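Local atomic coordinates of probable hydrolase (Pseudomonas aeruginosa, PDB entry 3OM8), a protein that is probably a hydrolase of the alpha/beta-hydrolase family, perhaps one that opens the lactone ring of 3-oxoadipate enol-lactone. Residues B[7-12]-B[84-89]; B[120-125]-B[258-263]; B[125-130]-B[224-229]; B[135-140]-B[194-199]; B[142-147]-B[187-192]. All coordinates share one frame; numbering follows the deposited sequence.

Overall arrangement
Contacts 1 and 2 belong to the alpha/beta-hydrolase sheet and the helices on it, contacts 4 and 5 to the helical cap, and contact 3 to a loop between them. Contact 1 joins edge strand 7-10 to helix 76-90; contact 2 sets the last helix against strand 118-124, the two centres about 24 Å apart. N125 is shared by contacts 2 and 3, where the chain leaves that strand near the probable S101-H246-D219 triad. Contacts 4 and 5, centres about 11 Å apart, both pair helices 134-145 and 185-196. Contact 4 touches contact 3, centres about 15 Å apart. The side chains of L130 and V195 come within about 4 Å (nearest atoms) of 1,2-ethanediol, probably from the crystallisation liquor, which may mark the pocket.

Contact 1 (B[7-12]-B[84-89]); sequences SFLATS and LELLDA
L9 turns its isobutyl group against one side of helix 84-89, CD2 lying on E85 and L86 and CD1 on A89, one turn later. CD2 of L9 settles 3.5 Å from L86 N, close enough to lie on the helix backbone itself, and L9 CD1 meets A89 CB at 3.7 Å. A chi1 of 173° sets CG of L9 anti to the backbone N, and the two methyls beyond it reach E85, L86 and A89. The small alanine lets the strand residue come near at this point. L86 is buried, and its CD2 meets L9 CD2 at 3.7 Å. This is the dense part of the contact.

On its outer side the contact is polar and partly open to solvent. The carboxylate of E85 is used as a two-pronged acceptor for exposed S12: S12 N gives a hydrogen bond to E85 OE1 at 3.0 Å, and S12 OG donates to E85 OE2 at 2.8 Å. Both oxygens are met on their syn sides, so S12 faces the whole fork of the acid. R78 forms a salt bridge to E85 OE2 and would help hold the carboxylate ionised. The hydroxyl of T11 is occupied elsewhere, by D13 and A15. The axes of strand 7-10 and segment 84-89 come within 9.4 Å. Strand 7-10 is the antiparallel edge strand of the alpha/beta-hydrolase sheet, paired with strand 16-22 through L9 and L17, and helix 76-90 packs against it, its L86 also touching Y19.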
# COMPACT_ATOMS: atom_id res chain seq x y z
N SER B 7 -10.55 34.36 -10.85
CA SER B 7 -11.95 34.62 -11.14
C SER B 7 -12.72 34.36 -9.86
O SER B 7 -12.22 33.72 -8.94
CB SER B 7 -12.45 33.73 -12.26
OG SER B 7 -11.94 34.17 -13.51
N PHE B 8 -13.95 34.87 -9.79
CA PHE B 8 -14.76 34.72 -8.59
C PHE B 8 -16.14 34.21 -8.96
O PHE B 8 -16.77 34.69 -9.91
CB PHE B 8 -14.84 36.05 -7.82
CG PHE B 8 -13.51 36.50 -7.30
CD1 PHE B 8 -13.03 36.04 -6.09
CD2 PHE B 8 -12.72 37.37 -8.04
CE1 PHE B 8 -11.80 36.44 -5.62
CE2 PHE B 8 -11.48 37.78 -7.58
CZ PHE B 8 -11.02 37.31 -6.36
N LEU B 9 -16.60 33.21 -8.23
CA LEU B 9 -17.94 32.67 -8.42
C LEU B 9 -18.83 33.10 -7.25
O LEU B 9 -18.47 32.92 -6.09
CB LEU B 9 -17.89 31.15 -8.49
CG LEU B 9 -19.25 30.45 -8.53
CD1 LEU B 9 -19.93 30.70 -9.87
CD2 LEU B 9 -19.10 28.97 -8.27
N ALA B 10 -19.99 33.67 -7.56
CA ALA B 10 -20.97 33.96 -6.53
C ALA B 10 -21.85 32.74 -6.37
O ALA B 10 -22.58 32.37 -7.28
CB ALA B 10 -21.81 35.19 -6.89
N THR B 11 -21.78 32.11 -5.20
CA THR B 11 -22.57 30.92 -4.92
C THR B 11 -24.04 31.24 -4.69
O THR B 11 -24.41 32.39 -4.44
CB THR B 11 -22.04 30.21 -3.67
OG1 THR B 11 -22.21 31.05 -2.53
CG2 THR B 11 -20.57 29.89 -3.83
N SER B 12 -24.87 30.20 -4.76
CA SER B 12 -26.30 30.34 -4.56
C SER B 12 -26.66 30.86 -3.17
O SER B 12 -27.76 31.40 -2.97
CB SER B 12 -26.99 28.99 -4.79
OG SER B 12 -26.47 28.02 -3.90
N LEU B 84 -19.78 21.76 -7.51
CA LEU B 84 -20.79 21.62 -8.55
C LEU B 84 -21.13 22.96 -9.21
O LEU B 84 -21.33 23.01 -10.42
CB LEU B 84 -22.05 20.96 -8.00
CG LEU B 84 -21.81 19.54 -7.48
CD1 LEU B 84 -23.12 18.92 -7.03
CD2 LEU B 84 -21.16 18.69 -8.55
N GLU B 85 -21.18 24.03 -8.42
CA GLU B 85 -21.51 25.35 -8.96
C GLU B 85 -20.35 25.94 -9.77
O GLU B 85 -20.57 26.67 -10.73
CB GLU B 85 -21.96 26.31 -7.86
CG GLU B 85 -23.24 25.89 -7.15
CD GLU B 85 -23.79 26.97 -6.21
OE1 GLU B 85 -23.58 28.17 -6.48
OE2 GLU B 85 -24.45 26.60 -5.21
N LEU B 86 -19.12 25.63 -9.36
CA LEU B 86 -17.95 25.96 -10.17
C LEU B 86 -18.04 25.27 -11.53
O LEU B 86 -17.85 25.89 -12.58
CB LEU B 86 -16.67 25.51 -9.47
CG LEU B 86 -16.11 26.38 -8.36
CD1 LEU B 86 -14.92 25.68 -7.73
CD2 LEU B 86 -15.70 27.73 -8.93
N LEU B 87 -18.33 23.97 -11.51
CA LEU B 87 -18.42 23.21 -12.75
C LEU B 87 -19.51 23.79 -13.64
O LEU B 87 -19.31 24.01 -14.83
CB LEU B 87 -18.65 21.71 -12.49
CG LEU B 87 -17.48 20.96 -11.82
CD1 LEU B 87 -17.78 19.49 -11.64
CD2 LEU B 87 -16.18 21.13 -12.59
N ASP B 88 -20.67 24.08 -13.04
CA ASP B 88 -21.78 24.68 -13.78
C ASP B 88 -21.34 25.99 -14.43
O ASP B 88 -21.65 26.25 -15.60
CB ASP B 88 -22.98 24.94 -12.85
CG ASP B 88 -23.59 23.65 -12.32
OD1 ASP B 88 -24.43 23.72 -11.39
OD2 ASP B 88 -23.22 22.57 -12.82
N ALA B 89 -20.62 26.81 -13.67
CA ALA B 89 -20.21 28.12 -14.18
C ALA B 89 -19.26 27.96 -15.36
O ALA B 89 -19.26 28.79 -16.27
CB ALA B 89 -19.55 28.95 -13.07

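Contact 2 (B[120-125]-B[258-263]); sequences RLVLAN and GAVLSF
F263 and V122 bring together the last helix and a central strand of the alpha/beta-hydrolase fold, helix 253-264 covering one face of the sheet. The axes of strand 121-124 and segment 258-263 run nearly antiparallel, at 165° and 9.9 Å apart. The V122 and F263 side chains pass one another, running opposite ways, V122 CG2 coming within 3.7 Å of F263 CD2. With CG anti to its backbone N (chi1 173°), the ring is carried off the helix toward the strand, where R120 CB, L121 O and V122 CG2 all approach it obliquely. L121 O packs on it, 3.5 Å from F263 CE2. A large flat ring suits this place because it can lie across three consecutive residues, R120 to V122, whereas beta-branched V122 and V260 meet one turn back, where the contact is longer, V122 CG1 to V260 CG2 4.2 Å.

R120 CB touches the ring's rim atoms CE2 and CZ, and the extended chain carries the guanidinium to F263 O. That charged end is shared with another copy of the protein: A205 O of the second subunit also accepts from R120 NH2. Within the chain, R120 NH2 donates to F263 O at 2.8 Å, the oxygen lying close to the guanidinium plane.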
# COMPACT_ATOMS: atom_id res chain seq x y z
N ARG B 120 -12.73 10.34 -13.14
CA ARG B 120 -11.91 9.56 -12.22
C ARG B 120 -11.63 10.31 -10.92
O ARG B 120 -11.54 11.55 -10.90
CB ARG B 120 -10.62 9.11 -12.89
CG ARG B 120 -10.89 8.18 -14.07
CD ARG B 120 -9.63 7.59 -14.70
NE ARG B 120 -9.95 6.99 -15.99
CZ ARG B 120 -9.06 6.43 -16.81
NH1 ARG B 120 -9.46 5.92 -17.96
NH2 ARG B 120 -7.77 6.37 -16.48
N LEU B 121 -11.52 9.57 -9.83
CA LEU B 121 -11.42 10.17 -8.50
C LEU B 121 -10.12 9.80 -7.80
O LEU B 121 -9.78 8.62 -7.67
CB LEU B 121 -12.62 9.74 -7.66
CG LEU B 121 -12.78 10.22 -6.22
CD1 LEU B 121 -13.09 11.74 -6.16
CD2 LEU B 121 -13.89 9.40 -5.55
N VAL B 122 -9.38 10.82 -7.38
CA VAL B 122 -8.19 10.63 -6.55
C VAL B 122 -8.43 11.22 -5.15
O VAL B 122 -8.93 12.34 -5.02
CB VAL B 122 -6.94 11.25 -7.17
CG1 VAL B 122 -5.70 10.87 -6.37
CG2 VAL B 122 -6.79 10.80 -8.63
N LEU B 123 -8.10 10.44 -4.13
CA LEU B 123 -8.30 10.81 -2.75
C LEU B 123 -6.97 10.74 -2.03
O LEU B 123 -6.47 9.64 -1.77
CB LEU B 123 -9.28 9.84 -2.10
CG LEU B 123 -10.61 9.68 -2.85
CD1 LEU B 123 -11.48 8.62 -2.20
CD2 LEU B 123 -11.34 11.02 -2.89
N ALA B 124 -6.38 11.89 -1.72
CA ALA B 124 -5.06 11.92 -1.11
C ALA B 124 -5.14 12.26 0.38
O ALA B 124 -5.84 13.19 0.77
CB ALA B 124 -4.16 12.92 -1.83
N ASN B 125 -4.40 11.51 1.19
CA ASN B 125 -4.31 11.79 2.62
C ASN B 125 -5.66 12.23 3.16
O ASN B 125 -5.84 13.37 3.61
CB ASN B 125 -3.27 12.89 2.86
CG ASN B 125 -1.88 12.50 2.39
OD1 ASN B 125 -1.08 11.97 3.16
ND2 ASN B 125 -1.57 12.78 1.12
N GLY B 258 3.36 11.06 -10.38
CA GLY B 258 3.42 9.83 -11.14
C GLY B 258 2.19 9.00 -10.89
O GLY B 258 1.53 8.55 -11.84
N ALA B 259 1.87 8.81 -9.61
CA ALA B 259 0.71 8.02 -9.21
C ALA B 259 -0.56 8.58 -9.81
O ALA B 259 -1.38 7.82 -10.34
CB ALA B 259 0.60 7.99 -7.70
N VAL B 260 -0.73 9.89 -9.72
CA VAL B 260 -1.92 10.57 -10.25
C VAL B 260 -2.01 10.46 -11.77
O VAL B 260 -3.02 10.02 -12.31
CB VAL B 260 -1.97 12.08 -9.84
CG1 VAL B 260 -3.03 12.83 -10.62
CG2 VAL B 260 -2.19 12.23 -8.34
N LEU B 261 -0.94 10.86 -12.45
CA LEU B 261 -0.92 10.89 -13.91
C LEU B 261 -1.12 9.51 -14.55
O LEU B 261 -1.78 9.38 -15.59
CB LEU B 261 0.38 11.54 -14.42
CG LEU B 261 0.37 13.06 -14.20
CD1 LEU B 261 1.68 13.71 -14.62
CD2 LEU B 261 -0.80 13.68 -14.95
N SER B 262 -0.56 8.48 -13.93
CA SER B 262 -0.66 7.14 -14.50
C SER B 262 -2.08 6.64 -14.35
O SER B 262 -2.63 5.99 -15.25
CB SER B 262 0.32 6.19 -13.83
OG SER B 262 1.65 6.56 -14.13
N PHE B 263 -2.67 6.94 -13.19
CA PHE B 263 -4.05 6.58 -12.91
C PHE B 263 -5.03 7.26 -13.86
O PHE B 263 -5.99 6.64 -14.32
CB PHE B 263 -4.41 6.92 -11.46
CG PHE B 263 -5.86 6.74 -11.13
CD1 PHE B 263 -6.42 5.47 -11.10
CD2 PHE B 263 -6.67 7.83 -10.87
CE1 PHE B 263 -7.76 5.30 -10.80
CE2 PHE B 263 -8.01 7.67 -10.56
CZ PHE B 263 -8.57 6.41 -10.53

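Contact 3 (B[125-130]-B[224-229]); sequences NTSAWL and ASHGEL
A water molecule links A128 to H226, accepting from A128 N at 2.8 Å and donating to H226 O at 3.0 Å. It thereby joins the irregular chain of 125-130 to the first turn of helix 224-233 at a place where the two backbones do not bond directly. The imidazole of H226 is likewise directed at the loop.

H226 carries most of the contact. H226 CB packs on T126 O and S127 CB, 3.8 Å from each. CG of H226 is anti to the carbonyl carbon (chi1 -77°), and the ring beyond it lies beside S127, W129 and L130. The CD2 methyl of L130 packs obliquely on the ring, 3.7 Å from H226 CD2, whereas the very close approach of S127 OG to the ring is doubtful. A flat ring suits this place because it can pack against the loop through several residues at once. Nearby, G227 N lies 4.1 Å from T126 O.

The loop has its own internal hold. W129 N bonds to S127 OG in an ST turn, although the position of that hydroxyl is less certain. T126 OG1 bonds to the backbone O of S101, the probable nucleophile of the elbow, which suggests that this loop helps to shape the active-site surroundings. S127 O receives Q108 NE2 from helix 102-113, and W129 makes a cation-pi contact with R201 while packing on Y218 of the fourth subunit. The segment thus leaves strand 118-124, passes between helices 102-113 and 224-233, and leads into helix 134-145.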
# COMPACT_ATOMS: atom_id res chain seq x y z
N ASN B 125 -4.40 11.51 1.19
CA ASN B 125 -4.31 11.79 2.62
C ASN B 125 -5.66 12.23 3.16
O ASN B 125 -5.84 13.37 3.61
CB ASN B 125 -3.27 12.89 2.86
CG ASN B 125 -1.88 12.50 2.39
OD1 ASN B 125 -1.08 11.97 3.16
ND2 ASN B 125 -1.57 12.78 1.12
N THR B 126 -6.63 11.32 3.11
CA THR B 126 -7.98 11.65 3.49
C THR B 126 -8.61 10.52 4.29
O THR B 126 -7.94 9.57 4.68
CB THR B 126 -8.86 11.98 2.27
OG1 THR B 126 -10.10 12.57 2.71
CG2 THR B 126 -9.15 10.72 1.47
N SER B 127 -9.91 10.64 4.53
CA SER B 127 -10.60 9.71 5.40
C SER B 127 -12.10 9.78 5.17
O SER B 127 -12.62 10.77 4.66
CB SER B 127 -10.27 10.04 6.85
OG SER B 127 -11.17 9.41 7.73
N ALA B 128 -12.79 8.71 5.55
CA ALA B 128 -14.24 8.67 5.47
C ALA B 128 -14.87 8.95 6.83
O ALA B 128 -16.09 9.07 6.94
CB ALA B 128 -14.70 7.32 4.95
N TRP B 129 -14.05 9.05 7.87
CA TRP B 129 -14.56 9.28 9.21
C TRP B 129 -13.45 9.64 10.18
O TRP B 129 -12.56 8.83 10.44
CB TRP B 129 -15.33 8.07 9.73
CG TRP B 129 -15.70 8.15 11.19
CD1 TRP B 129 -16.69 8.91 11.75
CD2 TRP B 129 -15.09 7.43 12.27
NE1 TRP B 129 -16.72 8.71 13.11
CE2 TRP B 129 -15.75 7.80 13.45
CE3 TRP B 129 -14.04 6.50 12.35
CZ2 TRP B 129 -15.40 7.28 14.70
CZ3 TRP B 129 -13.70 5.98 13.58
CH2 TRP B 129 -14.38 6.38 14.74
N LEU B 130 -13.51 10.86 10.71
CA LEU B 130 -12.46 11.37 11.58
C LEU B 130 -12.92 11.57 13.03
O LEU B 130 -12.31 12.33 13.78
CB LEU B 130 -11.89 12.67 11.00
CG LEU B 130 -11.14 12.47 9.67
CD1 LEU B 130 -10.81 13.80 9.00
CD2 LEU B 130 -9.88 11.68 9.91
N ALA B 224 -2.98 6.27 7.84
CA ALA B 224 -2.90 5.37 6.71
C ALA B 224 -4.08 4.39 6.70
O ALA B 224 -4.70 4.18 5.67
CB ALA B 224 -1.57 4.62 6.70
N SER B 225 -4.42 3.82 7.85
CA SER B 225 -5.50 2.85 7.92
C SER B 225 -6.83 3.42 7.41
O SER B 225 -7.68 2.67 6.90
CB SER B 225 -5.68 2.33 9.34
OG SER B 225 -6.12 3.37 10.21
N HIS B 226 -7.00 4.73 7.53
CA HIS B 226 -8.20 5.41 7.05
C HIS B 226 -8.34 5.28 5.54
O HIS B 226 -9.41 4.97 5.02
CB HIS B 226 -8.16 6.89 7.39
CG HIS B 226 -8.48 7.19 8.82
ND1 HIS B 226 -7.91 6.51 9.87
CD2 HIS B 226 -9.31 8.11 9.37
CE1 HIS B 226 -8.38 6.99 11.01
NE2 HIS B 226 -9.23 7.96 10.73
N GLY B 227 -7.24 5.54 4.85
CA GLY B 227 -7.26 5.46 3.40
C GLY B 227 -7.30 4.01 2.93
O GLY B 227 -7.88 3.71 1.88
N GLU B 228 -6.70 3.10 3.70
CA GLU B 228 -6.79 1.67 3.38
C GLU B 228 -8.24 1.24 3.47
O GLU B 228 -8.70 0.45 2.65
CB GLU B 228 -5.94 0.82 4.32
CG GLU B 228 -4.46 1.12 4.24
CD GLU B 228 -3.67 0.46 5.35
OE1 GLU B 228 -2.43 0.62 5.37
OE2 GLU B 228 -4.28 -0.22 6.20
N LEU B 229 -8.96 1.76 4.46
CA LEU B 229 -10.36 1.40 4.64
C LEU B 229 -11.18 1.88 3.45
O LEU B 229 -12.11 1.21 3.03
CB LEU B 229 -10.92 2.01 5.93
CG LEU B 229 -12.43 1.81 6.13
CD1 LEU B 229 -12.74 0.31 6.20
CD2 LEU B 229 -12.96 2.53 7.39
O HOH W 1 -11.86 6.18 6.31

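Contact 4 (B[135-140]-B[194-199]); sequences QWDERI and AVRDTD
The indole of W136 is covered on both faces. Over one lies V195 CG1, 3.8 Å from the centroid of the six-membered ring and 20° off its normal, a CH-pi contact across the helices; R196 N lies over the same face, toward the rim. The opposite face carries Q135 CG and R139 NH2, the latter 3.3 Å above the plane, so an aliphatic carbon and a cationic group together shield it. At the rim, W136 NE1 is bonded to L130 O. A large aromatic suits this place, since it offers flat surface to a valine on one side and to its own helix on the other.

R196 and W136 pass one another, running opposite ways, with CB to CB at 3.7 Å and the guanidinium turned 83° from the indole plane. The chain bends at chi3 (57°), which places NE beside D197. NE of R196 bonds to D197 OD1 at 2.8 Å and R196 NH2 to D197 OD2 at 3.3 Å, a side-on grip. R196 NH1 reaches the other helix, forming a salt bridge with D137 OD1 at 3.1 Å on the syn side. One arginine thus lies between two acids, which would favour its charge and theirs, and I140 CD1 lies 3.8 Å from R196 NH1.

This pairing of helices 134-145 and 185-196, an apolar face inside and a salt-bridge network outside, belongs to the helical cap that many alpha/beta hydrolases insert between strands over the active site.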
# COMPACT_ATOMS: atom_id res chain seq x y z
N GLN B 135 -13.57 15.95 19.55
CA GLN B 135 -12.34 16.69 19.31
C GLN B 135 -12.54 17.89 18.38
O GLN B 135 -11.71 18.80 18.36
CB GLN B 135 -11.28 15.77 18.73
CG GLN B 135 -11.66 15.24 17.36
CD GLN B 135 -10.83 14.06 16.97
OE1 GLN B 135 -9.63 14.19 16.71
NE2 GLN B 135 -11.45 12.89 16.93
N TRP B 136 -13.61 17.87 17.59
CA TRP B 136 -13.82 18.94 16.61
C TRP B 136 -14.56 20.13 17.23
O TRP B 136 -14.26 21.28 16.90
CB TRP B 136 -14.53 18.41 15.36
CG TRP B 136 -13.74 17.32 14.69
CD1 TRP B 136 -14.02 15.99 14.71
CD2 TRP B 136 -12.52 17.48 13.94
NE1 TRP B 136 -13.06 15.30 14.00
CE2 TRP B 136 -12.13 16.19 13.53
CE3 TRP B 136 -11.73 18.57 13.58
CZ2 TRP B 136 -10.97 15.97 12.76
CZ3 TRP B 136 -10.60 18.36 12.83
CH2 TRP B 136 -10.22 17.06 12.43
N ASP B 137 -15.50 19.85 18.12
CA ASP B 137 -16.16 20.90 18.90
C ASP B 137 -15.14 21.65 19.74
O ASP B 137 -15.16 22.88 19.78
CB ASP B 137 -17.23 20.29 19.80
CG ASP B 137 -18.50 19.95 19.04
OD1 ASP B 137 -18.87 20.72 18.13
OD2 ASP B 137 -19.12 18.93 19.37
N GLU B 138 -14.25 20.92 20.39
CA GLU B 138 -13.15 21.54 21.12
C GLU B 138 -12.31 22.44 20.23
O GLU B 138 -11.91 23.53 20.64
CB GLU B 138 -12.26 20.47 21.76
CG GLU B 138 -12.94 19.72 22.88
CD GLU B 138 -12.08 18.59 23.42
OE1 GLU B 138 -10.88 18.52 23.06
OE2 GLU B 138 -12.60 17.78 24.22
N ARG B 139 -12.05 21.99 19.01
CA ARG B 139 -11.20 22.75 18.09
C ARG B 139 -11.92 23.97 17.52
O ARG B 139 -11.30 24.99 17.22
CB ARG B 139 -10.70 21.85 16.96
CG ARG B 139 -9.69 20.82 17.44
CD ARG B 139 -9.37 19.80 16.37
NE ARG B 139 -8.29 18.90 16.77
CZ ARG B 139 -8.19 17.62 16.42
NH1 ARG B 139 -7.17 16.90 16.84
NH2 ARG B 139 -9.11 17.06 15.64
N ILE B 140 -13.24 23.87 17.38
CA ILE B 140 -14.05 25.00 16.95
C ILE B 140 -14.04 26.09 18.05
O ILE B 140 -13.77 27.26 17.77
CB ILE B 140 -15.49 24.53 16.63
CG1 ILE B 140 -15.50 23.70 15.34
CG2 ILE B 140 -16.45 25.72 16.53
CD1 ILE B 140 -16.81 22.98 15.07
N ALA B 194 -18.02 20.60 9.20
CA ALA B 194 -18.25 19.70 8.08
C ALA B 194 -17.60 18.36 8.39
O ALA B 194 -18.24 17.32 8.29
CB ALA B 194 -17.68 20.28 6.79
N VAL B 195 -16.34 18.41 8.81
CA VAL B 195 -15.59 17.21 9.18
C VAL B 195 -16.26 16.46 10.33
O VAL B 195 -16.46 15.25 10.27
CB VAL B 195 -14.16 17.56 9.60
CG1 VAL B 195 -13.46 16.33 10.11
CG2 VAL B 195 -13.40 18.18 8.45
N ARG B 196 -16.59 17.20 11.38
CA ARG B 196 -17.23 16.63 12.56
C ARG B 196 -18.44 15.77 12.22
O ARG B 196 -18.60 14.67 12.76
CB ARG B 196 -17.65 17.75 13.53
CG ARG B 196 -18.35 17.27 14.79
CD ARG B 196 -19.15 18.42 15.43
NE ARG B 196 -20.11 18.96 14.47
CZ ARG B 196 -20.56 20.21 14.46
NH1 ARG B 196 -20.14 21.09 15.37
NH2 ARG B 196 -21.42 20.58 13.53
N ASP B 197 -19.29 16.25 11.32
CA ASP B 197 -20.55 15.58 11.02
C ASP B 197 -20.41 14.43 10.04
O ASP B 197 -21.39 13.79 9.67
CB ASP B 197 -21.57 16.58 10.47
CG ASP B 197 -21.93 17.66 11.48
OD1 ASP B 197 -21.73 17.44 12.70
OD2 ASP B 197 -22.44 18.73 11.05
N THR B 198 -19.18 14.16 9.61
CA THR B 198 -18.97 13.22 8.52
C THR B 198 -18.66 11.79 8.96
O THR B 198 -17.70 11.54 9.68
CB THR B 198 -17.82 13.70 7.63
OG1 THR B 198 -18.22 14.90 6.97
CG2 THR B 198 -17.48 12.63 6.59
N ASP B 199 -19.49 10.85 8.51
CA ASP B 199 -19.13 9.44 8.54
C ASP B 199 -19.61 8.72 7.27
O ASP B 199 -20.75 8.28 7.19
CB ASP B 199 -19.68 8.74 9.79
CG ASP B 199 -19.16 7.31 9.93
OD1 ASP B 199 -18.36 6.88 9.08
OD2 ASP B 199 -19.54 6.61 10.89

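Contact 5 (B[142-147]-B[187-192]); sequences AVLQAE and GLAGSF
V143 spreads its two methyls over L188 and A189 on the facing helix. Its CG2, anti to the backbone N, meets L188 CD1 at 3.7 Å as the two side chains cross obliquely. CG1 of V143 takes the crowded position between the backbone N and the carbonyl carbon (chi1 70°) and is thereby turned toward A189 CB, 4.0 Å away. The same methyl stands at the edge of the F192 ring, near its plane, 4.2 Å from F192 CE2. One valine therefore touches L188, A189 and, a turn on, F192, and a compact, beta-branched residue suits that job because both branches leave CB and can face the other helix together.

L144 adds a second apolar touch farther out, its CD2 also 4.0 Å from A189 CB. Alanine suits the middle of this patch, since a single methyl can serve two neighbours of the other helix. L188 O, which accepts F192 N, also lies over the rim of the F192 ring, and F156 of helix 150-160 packs on the same phenylalanine.

On the far side, buried S191 turns back on its own helix, OG donating to G187 O at 2.8 Å while S191 N reaches that oxygen from the other face of the carbonyl plane, so the hydroxyl is satisfied locally. Beyond the last turn of helix 134-145, R185 holds the chain through L144 O, A146 O and E147 O, a cation placed where a helix dipole would welcome it. Apolar helix-on-helix packing of this kind is consistent with the helical cap of many alpha/beta hydrolases.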
# COMPACT_ATOMS: atom_id res chain seq x y z
N ALA B 142 -11.96 26.52 20.53
CA ALA B 142 -10.61 27.02 20.71
C ALA B 142 -10.15 27.98 19.61
O ALA B 142 -9.50 28.99 19.91
CB ALA B 142 -9.62 25.84 20.83
N VAL B 143 -10.43 27.67 18.35
CA VAL B 143 -10.04 28.56 17.27
C VAL B 143 -10.81 29.89 17.32
O VAL B 143 -10.24 30.96 17.08
CB VAL B 143 -10.13 27.90 15.85
CG1 VAL B 143 -11.58 27.67 15.43
CG2 VAL B 143 -9.41 28.75 14.82
N LEU B 144 -12.10 29.84 17.63
CA LEU B 144 -12.91 31.06 17.76
C LEU B 144 -12.40 32.02 18.85
O LEU B 144 -12.51 33.24 18.71
CB LEU B 144 -14.38 30.74 18.02
CG LEU B 144 -15.14 30.07 16.88
CD1 LEU B 144 -16.53 29.69 17.34
CD2 LEU B 144 -15.20 31.00 15.67
N GLN B 145 -11.85 31.48 19.92
CA GLN B 145 -11.44 32.29 21.06
C GLN B 145 -9.99 32.77 20.99
O GLN B 145 -9.57 33.57 21.81
CB GLN B 145 -11.68 31.53 22.36
CG GLN B 145 -13.15 31.32 22.63
CD GLN B 145 -13.88 32.65 22.79
OE1 GLN B 145 -13.31 33.61 23.31
NE2 GLN B 145 -15.13 32.71 22.34
N ALA B 146 -9.23 32.30 20.01
CA ALA B 146 -7.81 32.61 19.94
C ALA B 146 -7.52 34.09 19.75
O ALA B 146 -8.25 34.79 19.05
CB ALA B 146 -7.15 31.82 18.84
N GLU B 147 -6.44 34.57 20.36
CA GLU B 147 -6.00 35.93 20.09
C GLU B 147 -5.67 36.00 18.60
O GLU B 147 -6.28 36.77 17.86
CB GLU B 147 -4.79 36.31 20.95
CG GLU B 147 -4.89 37.67 21.61
CD GLU B 147 -5.73 37.64 22.88
OE1 GLU B 147 -5.53 36.73 23.72
OE2 GLU B 147 -6.60 38.53 23.05
N GLY B 187 -13.51 30.23 8.69
CA GLY B 187 -13.24 29.21 7.68
C GLY B 187 -12.86 27.90 8.35
O GLY B 187 -13.43 26.84 8.04
N LEU B 188 -11.91 27.97 9.27
CA LEU B 188 -11.51 26.81 10.07
C LEU B 188 -12.67 26.23 10.87
O LEU B 188 -12.94 25.03 10.81
CB LEU B 188 -10.39 27.20 11.03
CG LEU B 188 -9.10 27.71 10.39
CD1 LEU B 188 -8.05 27.96 11.45
CD2 LEU B 188 -8.61 26.68 9.40
N ALA B 189 -13.34 27.07 11.64
CA ALA B 189 -14.45 26.63 12.48
C ALA B 189 -15.54 25.97 11.64
O ALA B 189 -16.05 24.92 12.00
CB ALA B 189 -15.02 27.80 13.31
N GLY B 190 -15.88 26.59 10.52
CA GLY B 190 -16.89 26.05 9.63
C GLY B 190 -16.48 24.71 9.04
O GLY B 190 -17.29 23.80 8.92
N SER B 191 -15.21 24.61 8.66
CA SER B 191 -14.69 23.40 8.03
C SER B 191 -14.61 22.24 9.03
O SER B 191 -15.00 21.12 8.69
CB SER B 191 -13.34 23.67 7.36
OG SER B 191 -13.48 24.62 6.31
N PHE B 192 -14.13 22.51 10.24
CA PHE B 192 -14.16 21.54 11.34
C PHE B 192 -15.55 20.94 11.56
O PHE B 192 -15.69 19.79 11.95
CB PHE B 192 -13.75 22.17 12.68
CG PHE B 192 -12.30 22.56 12.76
CD1 PHE B 192 -11.33 21.84 12.08
CD2 PHE B 192 -11.90 23.62 13.55
CE1 PHE B 192 -10.00 22.19 12.18
CE2 PHE B 192 -10.57 23.98 13.65
CZ PHE B 192 -9.61 23.26 12.97